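PDB 2HI0: putative phosphoglycolate phosphatase from Lactobacillus delbrueckii, which probably hydrolyses 2-phosphoglycolate to glycolate and inorganic phosphate, as a member of the haloacid dehalogenase-like hydrolase superfamily. Local coordinates for residues Ala25-His35 / Glu89-Tyr100; Ile8-Leu16 / Leu143-Phe152. All coordinates share one frame; numbering follows the deposited sequence.

Contact 1 of 2, residues Ala25-His35 / Glu89-Tyr100; sequences ALNYAFEQTGH and EVNRVLEVFKPY. With EDO (1,2-ethanediol), chain H.
Glu89 OE2 is gripped by two donors. His35 NE2 meets it from across the contact at 2.7 Å, almost straight (176°); the oxygen lies in the imidazole plane, while the N-H comes to the anti side of OE2, somewhat out of the carboxylate plane. Arg92 NH2 takes the syn lone pair. The neighbouring OE1 accepts from Arg92 NE, giving a side-on, two-nitrogen salt bridge within the helix. Arg92 NH2 also reaches Thr33 O at 2.9 Å, in the carbonyl plane, while CB of Thr33 lies over a guanidinium face. Thr33 follows helix 19-32, which closes with a Schellman motif at Gly34, and its OG1 turns back to Ala29 O.

Farther along, the axes of 25-32 and 89-100 approach to 8.4 Å, where the small Ala29 leaves room for close packing: its CB meets Phe97 CB at 3.7 Å, and Val96 CG1 packs on its CA. At the far end Tyr28 and Tyr100 form an offset stack, centroids 3.9 Å apart and planes 13° from parallel, and Ala25 CB touches the Tyr100 ring edge. With His35 ND1 bonded to Glu63, the imidazole is held from two sides, and the two carboxylates would probably favour its protonated form despite Arg92 nearby.

Contact 2 of 2, residues Ile8-Leu16 / Leu143-Phe152; sequences IFDMDGTIL and LVEELFPGSF. With NA (sodium ion), chain C.
Leu143, on the last turns of helix 137-147, meets two side chains of the loop that follows strand 6-9: its CD1 lies 3.9 Å from SE of Met11, a selenomethionine, and its CB lies beside Leu16 CD1. One residue on, Val144 presents CG2 to the Met11 methyl, CE, at 3.6 Å; the bend at the end of the Met11 chain (chi3 -83°) turns CE onto the helix. Leu147 CD1 then touches Leu16 CD2 at 3.6 Å. Phe148, where the chain leaves the helix, runs alongside Leu16 but points the opposite way, bringing Phe148 CE2 to 3.5 Å from Leu16 CD2, with Leu16 CG in the ring plane at the edge. An alanine in place of Leu16 would probably leave a gap between Leu143, Leu147 and Phe148, with the Phe148 ring less firmly fixed in its rotation. Phe152 closes the series: its CZ lies 3.8 Å from Ile15 CD1, which reaches the ring obliquely, and Phe9 CD1 approaches its ring edge.

On the side of the loop facing the sodium ion, Asp10 OD2 binds the metal at 2.1 Å and Asp12 binds it through its backbone O, with Asp190 completing the protein ligands; the sequence fits the HAD-type DxDx(T/V) motif. Helix 115-124 flanks the apolar layer, Met119 against Phe9 and Ile15 and Leu116 against Phe148, while Phe152 rests on strand 128-133, next to strand 6-9 in the parallel sheet.

The two contacts illustrate how a HAD-type hydrolase divides its chain. Contact 2 joins strand 6-9 and its metal-binding loop to helix 137-147, packed beside the parallel sheet of the Rossmann-like core. Contact 1 pairs helices 19-32 and 87-103 in a helical region, consistent with the cap inserted after the first strand in this family. Both segments of contact 1 fall between the two segments of contact 2. Their centres lie 25 Å apart and their nearest atoms about 9 Å, so the two contacts pack independently of each other. The side chain of Phe97 in contact 1 lies about 13 Å from the sodium ion, consistent with an active site between core and cap, as in relatives.

Contact 1 of 2, residues Ala25-His35 / Glu89-Tyr100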
loop_
_atom_site.group_PDB
_atom_site.type_symbol
_atom_site.label_atom_id
_atom_site.label_comp_id
_atom_site.label_asym_id
_atom_site.label_seq_id
_atom_site.Cartn_x
_atom_site.Cartn_y
_atom_site.Cartn_z
ATOM N N ALA A 25 -5.343 15.242 2.238
ATOM C CA ALA A 25 -6.289 14.756 3.230
ATOM C C ALA A 25 -5.662 14.744 4.630
ATOM O O ALA A 25 -6.311 15.097 5.617
ATOM C CB ALA A 25 -6.807 13.379 2.848
ATOM N N LEU A 26 -4.393 14.335 4.746
ATOM C CA LEU A 26 -3.698 14.337 6.041
ATOM C C LEU A 26 -3.588 15.761 6.573
ATOM O O LEU A 26 -3.846 16.012 7.745
ATOM C CB LEU A 26 -2.286 13.661 6.042
ATOM C CG LEU A 26 -1.696 13.242 7.419
ATOM C CD1 LEU A 26 -2.594 12.225 8.106
ATOM C CD2 LEU A 26 -0.283 12.685 7.168
ATOM N N ASN A 27 -3.162 16.689 5.734
ATOM C CA ASN A 27 -3.039 18.065 6.151
ATOM C C ASN A 27 -4.379 18.679 6.554
ATOM O O ASN A 27 -4.468 19.379 7.566
ATOM C CB ASN A 27 -2.363 18.932 5.087
ATOM C CG ASN A 27 -0.853 18.728 5.025
ATOM O OD1 ASN A 27 -0.208 18.442 6.033
ATOM N ND2 ASN A 27 -0.291 18.860 3.823
ATOM N N TYR A 28 -5.441 18.358 5.796
ATOM C CA TYR A 28 -6.808 18.760 6.175
ATOM C C TYR A 28 -7.197 18.299 7.588
ATOM O O TYR A 28 -7.671 19.079 8.408
ATOM C CB TYR A 28 -7.829 18.265 5.150
ATOM C CG TYR A 28 -9.272 18.658 5.503
ATOM C CD1 TYR A 28 -9.801 19.878 5.089
ATOM C CD2 TYR A 28 -10.070 17.800 6.191
ATOM C CE1 TYR A 28 -11.091 20.223 5.415
ATOM C CE2 TYR A 28 -11.353 18.139 6.541
ATOM C CZ TYR A 28 -11.866 19.360 6.135
ATOM O OH TYR A 28 -13.161 19.709 6.431
ATOM N N ALA A 29 -7.009 16.994 7.847
ATOM C CA ALA A 29 -7.362 16.345 9.117
ATOM C C ALA A 29 -6.585 16.954 10.286
ATOM O O ALA A 29 -7.100 17.208 11.383
ATOM C CB ALA A 29 -7.070 14.829 9.017
ATOM N N PHE A 30 -5.286 17.130 10.080
ATOM C CA PHE A 30 -4.392 17.752 11.055
ATOM C C PHE A 30 -4.837 19.176 11.358
ATOM O O PHE A 30 -4.972 19.577 12.496
ATOM C CB PHE A 30 -2.918 17.717 10.594
ATOM C CG PHE A 30 -2.144 16.499 11.143
ATOM C CD1 PHE A 30 -2.623 15.241 10.893
ATOM C CD2 PHE A 30 -1.016 16.631 11.956
ATOM C CE1 PHE A 30 -2.019 14.107 11.362
ATOM C CE2 PHE A 30 -0.399 15.482 12.463
ATOM C CZ PHE A 30 -0.915 14.223 12.158
ATOM N N GLU A 31 -5.088 19.941 10.313
ATOM C CA GLU A 31 -5.524 21.323 10.528
ATOM C C GLU A 31 -6.850 21.373 11.324
ATOM O O GLU A 31 -7.000 22.190 12.254
ATOM C CB GLU A 31 -5.718 22.010 9.170
ATOM C CG GLU A 31 -6.194 23.454 9.274
ATOM C CD GLU A 31 -6.242 24.189 7.946
ATOM O OE1 GLU A 31 -6.862 23.693 6.976
ATOM O OE2 GLU A 31 -5.686 25.316 7.936
ATOM N N GLN A 32 -7.809 20.520 10.929
ATOM C CA GLN A 32 -9.086 20.456 11.620
ATOM C C GLN A 32 -9.006 20.098 13.111
ATOM O O GLN A 32 -9.908 20.395 13.874
ATOM C CB GLN A 32 -10.070 19.489 10.946
ATOM C CG GLN A 32 -10.581 19.989 9.634
ATOM C CD GLN A 32 -11.456 21.198 9.776
ATOM O OE1 GLN A 32 -12.403 21.186 10.576
ATOM N NE2 GLN A 32 -11.167 22.261 9.008
ATOM N N THR A 33 -7.941 19.410 13.493
ATOM C CA THR A 33 -7.735 18.962 14.861
ATOM C C THR A 33 -6.633 19.754 15.607
ATOM O O THR A 33 -6.217 19.382 16.707
ATOM C CB THR A 33 -7.489 17.458 14.888
ATOM O OG1 THR A 33 -6.376 17.129 14.045
ATOM C CG2 THR A 33 -8.720 16.680 14.457
ATOM N N GLY A 34 -6.230 20.890 15.043
ATOM C CA GLY A 34 -5.348 21.810 15.745
ATOM C C GLY A 34 -3.860 21.548 15.629
ATOM O O GLY A 34 -3.068 22.138 16.395
ATOM N N HIS A 35 -3.450 20.730 14.664
ATOM C CA HIS A 35 -2.049 20.331 14.506
ATOM C C HIS A 35 -1.403 21.103 13.361
ATOM O O HIS A 35 -2.099 21.775 12.618
ATOM C CB HIS A 35 -1.936 18.848 14.227
ATOM C CG HIS A 35 -2.288 18.014 15.407
ATOM N ND1 HIS A 35 -1.378 17.744 16.404
ATOM C CD2 HIS A 35 -3.461 17.465 15.802
ATOM C CE1 HIS A 35 -1.959 17.021 17.343
ATOM N NE2 HIS A 35 -3.228 16.851 17.017
ATOM N N GLU A 89 -5.386 10.521 20.614
ATOM C CA GLU A 89 -5.247 11.573 19.624
ATOM C C GLU A 89 -5.241 11.033 18.184
ATOM O O GLU A 89 -5.817 11.664 17.294
ATOM C CB GLU A 89 -4.005 12.404 19.913
ATOM C CG GLU A 89 -3.913 13.682 19.077
ATOM C CD GLU A 89 -5.024 14.697 19.315
ATOM O OE1 GLU A 89 -5.770 14.609 20.324
ATOM O OE2 GLU A 89 -5.137 15.625 18.474
ATOM N N VAL A 90 -4.580 9.894 17.957
ATOM C CA VAL A 90 -4.628 9.218 16.647
ATOM C C VAL A 90 -6.102 9.040 16.188
ATOM O O VAL A 90 -6.477 9.414 15.037
ATOM C CB VAL A 90 -3.865 7.886 16.678
ATOM C CG1 VAL A 90 -4.126 7.065 15.387
ATOM C CG2 VAL A 90 -2.366 8.170 16.825
ATOM N N ASN A 91 -6.929 8.485 17.078
ATOM C CA ASN A 91 -8.327 8.167 16.775
ATOM C C ASN A 91 -9.105 9.458 16.499
ATOM O O ASN A 91 -9.993 9.487 15.647
ATOM C CB ASN A 91 -8.979 7.340 17.875
ATOM C CG ASN A 91 -8.397 5.958 17.981
ATOM O OD1 ASN A 91 -7.787 5.470 17.041
ATOM N ND2 ASN A 91 -8.586 5.315 19.136
ATOM N N ARG A 92 -8.727 10.538 17.173
ATOM C CA ARG A 92 -9.448 11.829 16.994
ATOM C C ARG A 92 -9.115 12.392 15.613
ATOM O O ARG A 92 -9.993 12.892 14.890
ATOM C CB ARG A 92 -9.091 12.826 18.080
ATOM C CG ARG A 92 -9.956 14.040 18.081
ATOM C CD ARG A 92 -9.729 14.861 19.351
ATOM N NE ARG A 92 -8.505 15.667 19.265
ATOM C CZ ARG A 92 -8.417 16.884 18.717
ATOM N NH1 ARG A 92 -9.457 17.477 18.177
ATOM N NH2 ARG A 92 -7.260 17.515 18.717
ATOM N N VAL A 93 -7.849 12.286 15.209
ATOM C CA VAL A 93 -7.445 12.725 13.862
ATOM C C VAL A 93 -8.100 11.820 12.786
ATOM O O VAL A 93 -8.605 12.291 11.779
ATOM C CB VAL A 93 -5.893 12.758 13.717
ATOM C CG1 VAL A 93 -5.493 13.036 12.291
ATOM C CG2 VAL A 93 -5.287 13.804 14.635
ATOM N N LEU A 94 -8.089 10.502 13.027
ATOM C CA LEU A 94 -8.664 9.550 12.045
ATOM C C LEU A 94 -10.144 9.780 11.819
ATOM O O LEU A 94 -10.695 9.508 10.732
ATOM C CB LEU A 94 -8.410 8.119 12.485
ATOM C CG LEU A 94 -6.984 7.602 12.274
ATOM C CD1 LEU A 94 -6.838 6.209 12.866
ATOM C CD2 LEU A 94 -6.682 7.549 10.795
ATOM N N GLU A 95 -10.837 10.277 12.849
ATOM C CA GLU A 95 -12.263 10.553 12.737
ATOM C C GLU A 95 -12.559 11.553 11.591
ATOM O O GLU A 95 -13.606 11.469 10.929
ATOM C CB GLU A 95 -12.756 11.122 14.064
ATOM C CG GLU A 95 -14.249 11.395 14.085
ATOM C CD GLU A 95 -14.758 11.909 15.431
ATOM O OE1 GLU A 95 -13.953 12.413 16.248
ATOM O OE2 GLU A 95 -15.984 11.830 15.650
ATOM N N VAL A 96 -11.644 12.487 11.382
ATOM C CA VAL A 96 -11.705 13.435 10.276
ATOM C C VAL A 96 -11.072 12.855 9.021
ATOM O O VAL A 96 -11.650 12.904 7.955
ATOM C CB VAL A 96 -10.996 14.775 10.643
ATOM C CG1 VAL A 96 -11.051 15.788 9.462
ATOM C CG2 VAL A 96 -11.600 15.330 11.979
ATOM N N PHE A 97 -9.875 12.295 9.158
ATOM C CA PHE A 97 -9.131 11.816 7.984
ATOM C C PHE A 97 -9.840 10.722 7.146
ATOM O O PHE A 97 -9.849 10.780 5.888
ATOM C CB PHE A 97 -7.787 11.263 8.412
ATOM C CG PHE A 97 -6.972 10.711 7.266
ATOM C CD1 PHE A 97 -6.250 11.559 6.420
ATOM C CD2 PHE A 97 -6.929 9.363 7.042
ATOM C CE1 PHE A 97 -5.534 11.033 5.354
ATOM C CE2 PHE A 97 -6.232 8.853 5.962
ATOM C CZ PHE A 97 -5.519 9.684 5.127
ATOM N N LYS A 98 -10.376 9.699 7.820
ATOM C CA LYS A 98 -10.917 8.558 7.067
ATOM C C LYS A 98 -12.050 8.959 6.107
ATOM O O LYS A 98 -11.992 8.712 4.912
ATOM C CB LYS A 98 -11.322 7.437 8.023
ATOM C CG LYS A 98 -10.099 6.789 8.654
ATOM C CD LYS A 98 -10.402 5.469 9.381
ATOM C CE LYS A 98 -11.235 4.498 8.527
ATOM N NZ LYS A 98 -11.161 3.091 9.035
ATOM N N PRO A 99 -13.075 9.624 6.606
ATOM C CA PRO A 99 -14.143 10.042 5.692
ATOM C C PRO A 99 -13.707 11.109 4.688
ATOM O O PRO A 99 -14.090 11.058 3.495
ATOM C CB PRO A 99 -15.221 10.595 6.617
ATOM C CG PRO A 99 -14.527 10.876 7.889
ATOM C CD PRO A 99 -13.371 9.961 8.014
ATOM N N TYR A 100 -12.846 12.020 5.139
ATOM C CA TYR A 100 -12.376 13.052 4.203
ATOM C C TYR A 100 -11.630 12.431 3.040
ATOM O O TYR A 100 -11.913 12.703 1.873
ATOM C CB TYR A 100 -11.516 14.072 4.898
ATOM C CG TYR A 100 -11.171 15.203 3.963
ATOM C CD1 TYR A 100 -12.028 16.305 3.857
ATOM C CD2 TYR A 100 -10.020 15.162 3.153
ATOM C CE1 TYR A 100 -11.714 17.364 2.986
ATOM C CE2 TYR A 100 -9.706 16.195 2.293
ATOM C CZ TYR A 100 -10.557 17.292 2.206
ATOM O OH TYR A 100 -10.227 18.331 1.334
HETATM C C1 EDO H . -4.609 22.144 5.334
HETATM O O1 EDO H . -5.729 22.798 4.761
HETATM C C2 EDO H . -3.390 22.537 4.503
HETATM O O2 EDO H . -3.052 23.927 4.610
#

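Contact 2 of 2, residues Ile8-Leu16 / Leu143-Phe152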
loop_
_atom_site.group_PDB
_atom_site.type_symbol
_atom_site.label_atom_id
_atom_site.label_comp_id
_atom_site.label_asym_id
_atom_site.label_seq_id
_atom_site.Cartn_x
_atom_site.Cartn_y
_atom_site.Cartn_z
ATOM N N ILE A 8 -0.890 -10.411 -7.347
ATOM C CA ILE A 8 -1.575 -9.727 -6.254
ATOM C C ILE A 8 -0.788 -8.444 -5.999
ATOM O O ILE A 8 0.405 -8.503 -5.651
ATOM C CB ILE A 8 -1.615 -10.598 -4.999
ATOM C CG1 ILE A 8 -2.229 -11.954 -5.292
ATOM C CG2 ILE A 8 -2.426 -9.895 -3.902
ATOM C CD1 ILE A 8 -2.064 -12.924 -4.059
ATOM N N PHE A 9 -1.450 -7.298 -6.195
ATOM C CA PHE A 9 -0.817 -5.987 -6.143
ATOM C C PHE A 9 -1.240 -5.214 -4.886
ATOM O O PHE A 9 -2.420 -5.190 -4.492
ATOM C CB PHE A 9 -1.247 -5.110 -7.315
ATOM C CG PHE A 9 -0.857 -5.648 -8.663
ATOM C CD1 PHE A 9 -1.596 -6.640 -9.270
ATOM C CD2 PHE A 9 0.288 -5.205 -9.279
ATOM C CE1 PHE A 9 -1.230 -7.125 -10.503
ATOM C CE2 PHE A 9 0.633 -5.696 -10.538
ATOM C CZ PHE A 9 -0.118 -6.656 -11.116
ATOM N N ASP A 10 -0.271 -4.547 -4.297
ATOM C CA ASP A 10 -0.576 -3.401 -3.399
ATOM C C ASP A 10 -1.123 -2.236 -4.267
ATOM O O ASP A 10 -1.017 -2.252 -5.503
ATOM C CB ASP A 10 0.681 -2.955 -2.674
ATOM C CG ASP A 10 0.395 -1.961 -1.561
ATOM O OD1 ASP A 10 -0.684 -1.987 -0.927
ATOM O OD2 ASP A 10 1.274 -1.114 -1.352
HETATM N N MSE A 11 -1.786 -1.266 -3.650
HETATM C CA MSE A 11 -2.389 -0.144 -4.364
HETATM C C MSE A 11 -1.465 1.087 -4.341
HETATM O O MSE A 11 -0.965 1.495 -5.413
HETATM C CB MSE A 11 -3.771 0.187 -3.792
HETATM C CG MSE A 11 -4.371 1.415 -4.376
HETATM SE SE MSE A 11 -6.253 1.509 -4.040
HETATM C CE MSE A 11 -7.027 0.415 -5.439
ATOM N N ASP A 12 -1.254 1.657 -3.141
ATOM C CA ASP A 12 -0.481 2.901 -2.979
ATOM C C ASP A 12 0.941 2.745 -3.469
ATOM O O ASP A 12 1.613 1.801 -3.067
ATOM C CB ASP A 12 -0.416 3.340 -1.512
ATOM C CG ASP A 12 -1.711 3.819 -0.977
ATOM O OD1 ASP A 12 -2.250 4.818 -1.444
ATOM O OD2 ASP A 12 -2.193 3.194 -0.001
ATOM N N GLY A 13 1.386 3.605 -4.381
ATOM C CA GLY A 13 2.793 3.557 -4.812
ATOM C C GLY A 13 3.122 2.437 -5.773
ATOM O O GLY A 13 4.266 2.269 -6.179
ATOM N N THR A 14 2.122 1.647 -6.144
ATOM C CA THR A 14 2.326 0.446 -6.911
ATOM C C THR A 14 1.474 0.546 -8.160
ATOM O O THR A 14 1.991 0.667 -9.266
ATOM C CB THR A 14 2.030 -0.837 -6.087
ATOM O OG1 THR A 14 2.843 -0.816 -4.888
ATOM C CG2 THR A 14 2.337 -2.040 -6.871
ATOM N N ILE A 15 0.148 0.505 -8.014
ATOM C CA ILE A 15 -0.707 0.675 -9.186
ATOM C C ILE A 15 -1.342 2.071 -9.328
ATOM O O ILE A 15 -1.625 2.504 -10.416
ATOM C CB ILE A 15 -1.760 -0.429 -9.313
ATOM C CG1 ILE A 15 -2.788 -0.384 -8.156
ATOM C CG2 ILE A 15 -1.059 -1.816 -9.468
ATOM C CD1 ILE A 15 -3.958 -1.432 -8.298
ATOM N N LEU A 16 -1.490 2.761 -8.192
ATOM C CA LEU A 16 -2.097 4.092 -8.119
ATOM C C LEU A 16 -1.137 5.101 -7.485
ATOM O O LEU A 16 -0.530 4.835 -6.443
ATOM C CB LEU A 16 -3.413 4.087 -7.327
ATOM C CG LEU A 16 -4.593 3.453 -8.079
ATOM C CD1 LEU A 16 -5.832 3.561 -7.227
ATOM C CD2 LEU A 16 -4.870 4.127 -9.425
ATOM N N LEU A 143 -11.902 3.231 -5.681
ATOM C CA LEU A 143 -10.849 3.436 -6.639
ATOM C C LEU A 143 -10.784 2.334 -7.699
ATOM O O LEU A 143 -10.556 2.591 -8.897
ATOM C CB LEU A 143 -9.530 3.617 -5.885
ATOM C CG LEU A 143 -9.385 4.976 -5.142
ATOM C CD1 LEU A 143 -8.164 4.957 -4.246
ATOM C CD2 LEU A 143 -9.302 6.151 -6.196
ATOM N N VAL A 144 -10.983 1.091 -7.265
ATOM C CA VAL A 144 -10.945 -0.021 -8.191
ATOM C C VAL A 144 -12.124 0.110 -9.140
ATOM O O VAL A 144 -11.969 -0.102 -10.350
ATOM C CB VAL A 144 -10.967 -1.389 -7.480
ATOM C CG1 VAL A 144 -11.336 -2.488 -8.485
ATOM C CG2 VAL A 144 -9.615 -1.644 -6.866
ATOM N N GLU A 145 -13.293 0.462 -8.609
ATOM C CA GLU A 145 -14.498 0.558 -9.437
ATOM C C GLU A 145 -14.389 1.673 -10.461
ATOM O O GLU A 145 -14.842 1.512 -11.590
ATOM C CB GLU A 145 -15.760 0.772 -8.578
ATOM C CG GLU A 145 -17.072 1.023 -9.369
ATOM N N GLU A 146 -13.771 2.780 -10.072
ATOM C CA GLU A 146 -13.706 3.946 -10.930
ATOM C C GLU A 146 -12.559 3.888 -11.893
ATOM O O GLU A 146 -12.726 4.264 -13.060
ATOM C CB GLU A 146 -13.609 5.243 -10.132
ATOM C CG GLU A 146 -14.884 5.550 -9.304
ATOM C CD GLU A 146 -16.187 5.493 -10.134
ATOM O OE1 GLU A 146 -16.286 6.197 -11.179
ATOM O OE2 GLU A 146 -17.101 4.721 -9.753
ATOM N N LEU A 147 -11.405 3.397 -11.449
ATOM C CA LEU A 147 -10.190 3.425 -12.284
ATOM C C LEU A 147 -9.828 2.061 -12.895
ATOM O O LEU A 147 -9.115 2.024 -13.903
ATOM C CB LEU A 147 -9.011 3.985 -11.491
ATOM C CG LEU A 147 -9.189 5.359 -10.853
ATOM C CD1 LEU A 147 -8.016 5.753 -9.964
ATOM C CD2 LEU A 147 -9.414 6.428 -11.919
ATOM N N PHE A 148 -10.321 0.955 -12.318
ATOM C CA PHE A 148 -10.029 -0.376 -12.874
ATOM C C PHE A 148 -11.246 -1.301 -12.960
ATOM O O PHE A 148 -11.199 -2.456 -12.516
ATOM C CB PHE A 148 -8.967 -1.074 -12.014
ATOM C CG PHE A 148 -7.690 -0.317 -11.842
ATOM C CD1 PHE A 148 -6.664 -0.422 -12.776
ATOM C CD2 PHE A 148 -7.440 0.378 -10.662
ATOM C CE1 PHE A 148 -5.455 0.231 -12.541
ATOM C CE2 PHE A 148 -6.235 1.019 -10.441
ATOM C CZ PHE A 148 -5.251 0.945 -11.375
ATOM N N PRO A 149 -12.350 -0.813 -13.540
ATOM C CA PRO A 149 -13.567 -1.644 -13.592
ATOM C C PRO A 149 -13.366 -2.897 -14.445
ATOM O O PRO A 149 -12.786 -2.833 -15.539
ATOM C CB PRO A 149 -14.619 -0.714 -14.216
ATOM C CG PRO A 149 -13.828 0.341 -14.924
ATOM C CD PRO A 149 -12.533 0.498 -14.191
ATOM N N GLY A 150 -13.797 -4.033 -13.918
ATOM C CA GLY A 150 -13.607 -5.315 -14.594
ATOM C C GLY A 150 -12.204 -5.920 -14.665
ATOM O O GLY A 150 -12.039 -7.004 -15.236
ATOM N N SER A 151 -11.204 -5.256 -14.092
ATOM C CA SER A 151 -9.803 -5.713 -14.185
ATOM C C SER A 151 -9.443 -6.806 -13.186
ATOM O O SER A 151 -8.694 -7.744 -13.513
ATOM C CB SER A 151 -8.831 -4.546 -13.984
ATOM O OG SER A 151 -8.759 -3.784 -15.167
ATOM N N PHE A 152 -9.979 -6.683 -11.974
ATOM C CA PHE A 152 -9.544 -7.501 -10.856
ATOM C C PHE A 152 -10.539 -8.563 -10.473
ATOM O O PHE A 152 -11.761 -8.339 -10.446
ATOM C CB PHE A 152 -9.218 -6.597 -9.629
ATOM C CG PHE A 152 -8.044 -5.708 -9.847
ATOM C CD1 PHE A 152 -6.760 -6.242 -9.931
ATOM C CD2 PHE A 152 -8.202 -4.335 -10.003
ATOM C CE1 PHE A 152 -5.636 -5.417 -10.155
ATOM C CE2 PHE A 152 -7.076 -3.514 -10.252
ATOM C CZ PHE A 152 -5.810 -4.052 -10.319
HETATM NA NA NA C . 2.248 0.690 -0.923
HETATM O O HOH W 1 3.371 -0.839 0.987
#